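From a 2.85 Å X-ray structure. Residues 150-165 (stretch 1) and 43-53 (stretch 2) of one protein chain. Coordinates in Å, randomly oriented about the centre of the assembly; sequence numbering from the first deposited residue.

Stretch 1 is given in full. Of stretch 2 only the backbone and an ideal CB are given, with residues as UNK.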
# COMPACT_ATOMS: atom_id res chain seq x y z
N LEU A 150 36.42 -21.26 -7.49
CA LEU A 150 37.36 -21.83 -6.54
C LEU A 150 36.68 -22.94 -5.75
O LEU A 150 37.14 -24.08 -5.73
CB LEU A 150 37.87 -20.75 -5.60
CG LEU A 150 38.87 -19.76 -6.17
CD1 LEU A 150 38.93 -18.54 -5.27
CD2 LEU A 150 40.25 -20.39 -6.29
N SER A 151 35.56 -22.59 -5.13
CA SER A 151 34.80 -23.48 -4.27
C SER A 151 34.59 -24.86 -4.87
O SER A 151 35.01 -25.87 -4.30
CB SER A 151 33.46 -22.83 -3.94
OG SER A 151 32.67 -23.69 -3.14
N THR A 152 33.93 -24.91 -6.03
CA THR A 152 33.64 -26.18 -6.71
C THR A 152 34.89 -27.00 -7.03
O THR A 152 34.89 -28.21 -6.83
CB THR A 152 32.81 -25.97 -8.00
OG1 THR A 152 33.33 -24.87 -8.75
CG2 THR A 152 31.36 -25.71 -7.65
N ARG A 153 35.94 -26.33 -7.53
CA ARG A 153 37.19 -27.00 -7.93
C ARG A 153 37.93 -27.67 -6.77
O ARG A 153 38.46 -28.77 -6.92
CB ARG A 153 38.11 -26.04 -8.67
CG ARG A 153 37.79 -25.91 -10.14
CD ARG A 153 38.62 -24.84 -10.83
NE ARG A 153 38.27 -24.71 -12.24
CZ ARG A 153 37.19 -24.08 -12.70
NH1 ARG A 153 36.34 -23.49 -11.86
NH2 ARG A 153 36.96 -24.03 -14.00
N ILE A 154 37.95 -27.01 -5.62
CA ILE A 154 38.51 -27.60 -4.41
C ILE A 154 37.73 -28.85 -4.04
O ILE A 154 38.31 -29.93 -3.89
CB ILE A 154 38.54 -26.59 -3.23
CG1 ILE A 154 39.61 -25.53 -3.47
CG2 ILE A 154 38.80 -27.30 -1.92
CD1 ILE A 154 39.52 -24.31 -2.58
N PHE A 155 36.41 -28.72 -3.95
CA PHE A 155 35.57 -29.84 -3.52
C PHE A 155 35.63 -31.02 -4.50
O PHE A 155 35.74 -32.18 -4.07
CB PHE A 155 34.13 -29.39 -3.29
CG PHE A 155 33.32 -30.36 -2.48
CD1 PHE A 155 33.54 -30.51 -1.11
CD2 PHE A 155 32.34 -31.13 -3.08
CE1 PHE A 155 32.80 -31.41 -0.36
CE2 PHE A 155 31.58 -32.04 -2.34
CZ PHE A 155 31.81 -32.18 -0.97
N ALA A 156 35.59 -30.73 -5.79
CA ALA A 156 35.64 -31.77 -6.82
C ALA A 156 36.93 -32.57 -6.73
O ALA A 156 36.91 -33.80 -6.69
CB ALA A 156 35.47 -31.17 -8.21
N ALA A 157 38.06 -31.85 -6.67
CA ALA A 157 39.37 -32.46 -6.51
C ALA A 157 39.43 -33.32 -5.25
O ALA A 157 39.96 -34.43 -5.29
CB ALA A 157 40.45 -31.40 -6.49
N TYR A 158 38.87 -32.82 -4.15
CA TYR A 158 38.86 -33.55 -2.88
C TYR A 158 38.08 -34.86 -2.94
O TYR A 158 38.56 -35.88 -2.44
CB TYR A 158 38.35 -32.67 -1.73
CG TYR A 158 38.15 -33.42 -0.43
CD1 TYR A 158 39.25 -33.93 0.28
CD2 TYR A 158 36.88 -33.62 0.09
CE1 TYR A 158 39.07 -34.63 1.48
CE2 TYR A 158 36.68 -34.32 1.29
CZ TYR A 158 37.78 -34.82 1.98
OH TYR A 158 37.59 -35.51 3.16
N LEU A 159 36.90 -34.85 -3.55
CA LEU A 159 36.13 -36.08 -3.74
C LEU A 159 36.93 -37.17 -4.46
O LEU A 159 36.94 -38.33 -4.03
CB LEU A 159 34.80 -35.80 -4.45
CG LEU A 159 33.65 -35.18 -3.64
CD1 LEU A 159 32.43 -34.94 -4.52
CD2 LEU A 159 33.27 -36.04 -2.42
N ASN A 160 37.62 -36.79 -5.54
CA ASN A 160 38.48 -37.70 -6.31
C ASN A 160 39.67 -38.22 -5.51
O ASN A 160 40.19 -39.31 -5.76
CB ASN A 160 38.96 -37.01 -7.60
CG ASN A 160 37.81 -36.62 -8.53
OD1 ASN A 160 37.10 -37.47 -9.07
ND2 ASN A 160 37.62 -35.31 -8.71
N THR A 161 40.11 -37.41 -4.54
CA THR A 161 41.15 -37.79 -3.60
C THR A 161 40.71 -39.00 -2.76
O THR A 161 41.50 -39.91 -2.52
CB THR A 161 41.53 -36.57 -2.70
OG1 THR A 161 42.40 -35.70 -3.44
CG2 THR A 161 42.21 -36.97 -1.38
N ILE A 162 39.44 -39.01 -2.36
CA ILE A 162 38.94 -39.98 -1.38
C ILE A 162 38.10 -41.13 -1.97
O ILE A 162 37.42 -41.86 -1.23
CB ILE A 162 38.18 -39.26 -0.21
CG1 ILE A 162 36.86 -38.65 -0.69
CG2 ILE A 162 39.07 -38.18 0.43
CD1 ILE A 162 35.85 -38.40 0.43
N GLY A 163 38.15 -41.29 -3.29
CA GLY A 163 37.47 -42.41 -3.96
C GLY A 163 36.09 -42.13 -4.54
O GLY A 163 35.37 -43.05 -4.89
N VAL A 164 35.73 -40.85 -4.63
CA VAL A 164 34.45 -40.44 -5.21
C VAL A 164 34.72 -39.79 -6.57
O VAL A 164 35.22 -38.66 -6.63
CB VAL A 164 33.66 -39.47 -4.28
CG1 VAL A 164 32.37 -38.98 -4.94
CG2 VAL A 164 33.34 -40.12 -2.93
N LYS A 165 34.42 -40.50 -7.65
CA LYS A 165 34.58 -39.96 -8.99
C LYS A 165 33.66 -38.75 -9.17
O LYS A 165 32.43 -38.86 -9.00
CB LYS A 165 34.32 -41.03 -10.06
CG LYS A 165 34.53 -40.58 -11.50
CD LYS A 165 35.91 -39.94 -11.73
CE LYS A 165 36.01 -39.27 -13.10
NZ LYS A 165 36.09 -40.26 -14.21
N UNK A 43 34.49 -28.29 7.19
CA UNK A 43 33.08 -28.31 6.85
C UNK A 43 32.84 -29.05 5.54
O UNK A 43 31.85 -29.76 5.40
CB UNK A 43 32.54 -26.88 6.76
N UNK A 44 33.77 -28.90 4.60
CA UNK A 44 33.72 -29.63 3.34
C UNK A 44 33.71 -31.13 3.60
O UNK A 44 32.98 -31.87 2.94
CB UNK A 44 34.90 -29.25 2.45
N UNK A 45 34.49 -31.57 4.58
CA UNK A 45 34.55 -32.98 4.95
C UNK A 45 33.19 -33.52 5.39
O UNK A 45 32.88 -34.69 5.16
CB UNK A 45 35.57 -33.18 6.07
N UNK A 46 32.38 -32.66 6.01
CA UNK A 46 31.01 -33.01 6.41
C UNK A 46 30.15 -33.24 5.17
O UNK A 46 29.38 -34.20 5.12
CB UNK A 46 30.40 -31.91 7.28
N UNK A 47 30.30 -32.36 4.18
CA UNK A 47 29.52 -32.43 2.95
C UNK A 47 29.80 -33.74 2.22
O UNK A 47 28.86 -34.44 1.83
CB UNK A 47 29.83 -31.24 2.04
N UNK A 48 31.08 -34.06 2.05
CA UNK A 48 31.47 -35.31 1.41
C UNK A 48 30.90 -36.52 2.17
O UNK A 48 30.48 -37.50 1.56
CB UNK A 48 32.99 -35.41 1.33
N UNK A 49 30.89 -36.41 3.50
CA UNK A 49 30.29 -37.41 4.38
C UNK A 49 28.80 -37.57 4.15
O UNK A 49 28.28 -38.68 4.25
CB UNK A 49 30.54 -37.04 5.84
N UNK A 50 28.11 -36.46 3.86
CA UNK A 50 26.70 -36.50 3.50
C UNK A 50 26.49 -37.25 2.18
O UNK A 50 25.60 -38.11 2.10
CB UNK A 50 26.14 -35.08 3.40
N UNK A 51 27.31 -36.95 1.17
CA UNK A 51 27.24 -37.66 -0.11
C UNK A 51 27.39 -39.17 0.08
O UNK A 51 26.63 -39.95 -0.49
CB UNK A 51 28.32 -37.14 -1.06
N UNK A 52 28.35 -39.57 0.92
CA UNK A 52 28.61 -40.99 1.19
C UNK A 52 27.57 -41.65 2.09
O UNK A 52 27.55 -42.87 2.22
CB UNK A 52 29.99 -41.14 1.83
N UNK A 53 26.70 -40.84 2.71
CA UNK A 53 25.60 -41.35 3.54
C UNK A 53 24.50 -41.98 2.69
O UNK A 53 23.76 -42.85 3.16
CB UNK A 53 25.01 -40.22 4.39

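Two helices, 150-161 and 43-53, cross at -56°, their axes 11.0 Å apart at closest approach. Stretch 1 offers a mostly apolar surface: F155 and Y158 point toward the partner, L159 sends its end nearer, and I162 and V164 follow after the helix.

Position 43 has nothing of stretch 1 within 5.5 Å of its CB, so this contact leaves the choice free and a long polar chain is as good as any. It is R43, which forms a salt bridge with the side chain at 46.

Position 44 points toward stretch 1, its ideal CB 4.0 Å from CD1 of F155. Beyond the ring edge lies a groove leading to I154 and S151, which favours a long, flexible apolar chain, methionine best, though leucine could fill the near part. The residue is M44. With chi2 and chi3 both t, the chain runs extended, placing SD 3.7 Å from CG2 of I154, and SD also sits at the edge of the F155 ring, 5.3 Å from its centroid.

At 45 the bond points sideways, with the ideal CB 4.2 Å from OH of Y158. A chain that is apolar near its base and polar at its tip fits here: lysine, arginine, glutamine or glutamate. K45 passes the tyrosine with its aliphatic part, CG lying 3.4 Å from OH of Y158; no hydrogen bond joins the two residues.

Position 46 points away and could be almost anything helical; E46 answers R43, its OE1 3.0 Å from NH1 of R43.

Position 47 points toward F155, its ideal CB already 3.7 Å from CZ. A compact apolar residue, alanine, valine or perhaps isoleucine, looks right. V47, with chi1 t, brings CG1 3.6 Å from CZ of F155.

Position 48 is hemmed in by three side chains. Its ideal CB is 3.8 Å from both CD2 of L159 and CE2 of Y158, and 4.1 Å from CZ of F155, so atoms beyond CB would have little room among them. Alanine is the natural reading, with glycine or serine possible. A48 uses its methyl to meet all three, and CD1 of I162 lies 4.2 Å from that CB.

Positions 49 and 50 make no contact, so stretch 1 sets no preference. They are D49 and L50.

Position 51 points toward stretch 1 but stands farther off, its ideal CB 5.2 Å from CD2 of L159. That gap calls for leucine, isoleucine or methionine. I51 bridges it, CD1 reaching 3.9 Å from CE2 of F155 and 4.0 Å from CD1 of L159. With 44, 47 and 48 it completes the hole that receives the F155 knob.

Position 52 also points toward stretch 1, yet nothing lies within 5.5 Å of its CB; a branched apolar chain could reach I162 and V164. L52 does, with CD2 3.7 Å from CG2 of V164.

Position 53 is out of reach, so stretch 1 sets no preference; it is T53, whose OG1 donates to O of D49 at 2.6 Å.

Stretch 2 (43-53) RMKEVADLILT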
# COMPACT_ATOMS: atom_id res chain seq x y z
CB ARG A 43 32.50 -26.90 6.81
CG ARG A 43 32.35 -26.25 8.19
CD ARG A 43 31.08 -26.69 8.89
NE ARG A 43 29.98 -25.76 8.63
CZ ARG A 43 28.70 -26.01 8.88
NH1 ARG A 43 28.31 -27.17 9.40
NH2 ARG A 43 27.79 -25.09 8.60
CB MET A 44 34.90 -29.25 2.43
CG MET A 44 34.71 -27.96 1.66
SD MET A 44 35.94 -27.72 0.37
CE MET A 44 35.42 -26.17 -0.35
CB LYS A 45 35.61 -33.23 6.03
CG LYS A 45 37.06 -33.20 5.53
CD LYS A 45 38.05 -33.58 6.63
CE LYS A 45 39.48 -33.17 6.26
NZ LYS A 45 40.50 -33.53 7.30
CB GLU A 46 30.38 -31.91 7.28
CG GLU A 46 31.06 -31.67 8.63
CD GLU A 46 30.31 -30.64 9.49
OE1 GLU A 46 29.61 -29.78 8.92
OE2 GLU A 46 30.43 -30.70 10.73
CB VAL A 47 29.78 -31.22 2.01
CG1 VAL A 47 28.83 -31.24 0.80
CG2 VAL A 47 29.62 -29.91 2.76
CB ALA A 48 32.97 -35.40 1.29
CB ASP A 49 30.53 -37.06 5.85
CG ASP A 49 31.69 -37.82 6.46
OD1 ASP A 49 32.46 -38.47 5.71
OD2 ASP A 49 31.83 -37.76 7.70
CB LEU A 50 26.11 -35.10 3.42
CG LEU A 50 25.85 -34.42 4.76
CD1 LEU A 50 25.86 -32.91 4.61
CD2 LEU A 50 24.54 -34.89 5.37
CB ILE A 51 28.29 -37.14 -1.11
CG1 ILE A 51 28.03 -35.67 -1.44
CG2 ILE A 51 28.28 -38.00 -2.39
CD1 ILE A 51 29.10 -35.01 -2.28
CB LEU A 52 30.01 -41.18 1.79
CG LEU A 52 31.25 -40.89 0.93
CD1 LEU A 52 32.51 -40.97 1.78
CD2 LEU A 52 31.36 -41.82 -0.27
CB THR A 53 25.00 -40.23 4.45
OG1 THR A 53 26.05 -39.57 5.17
CG2 THR A 53 24.01 -40.80 5.46
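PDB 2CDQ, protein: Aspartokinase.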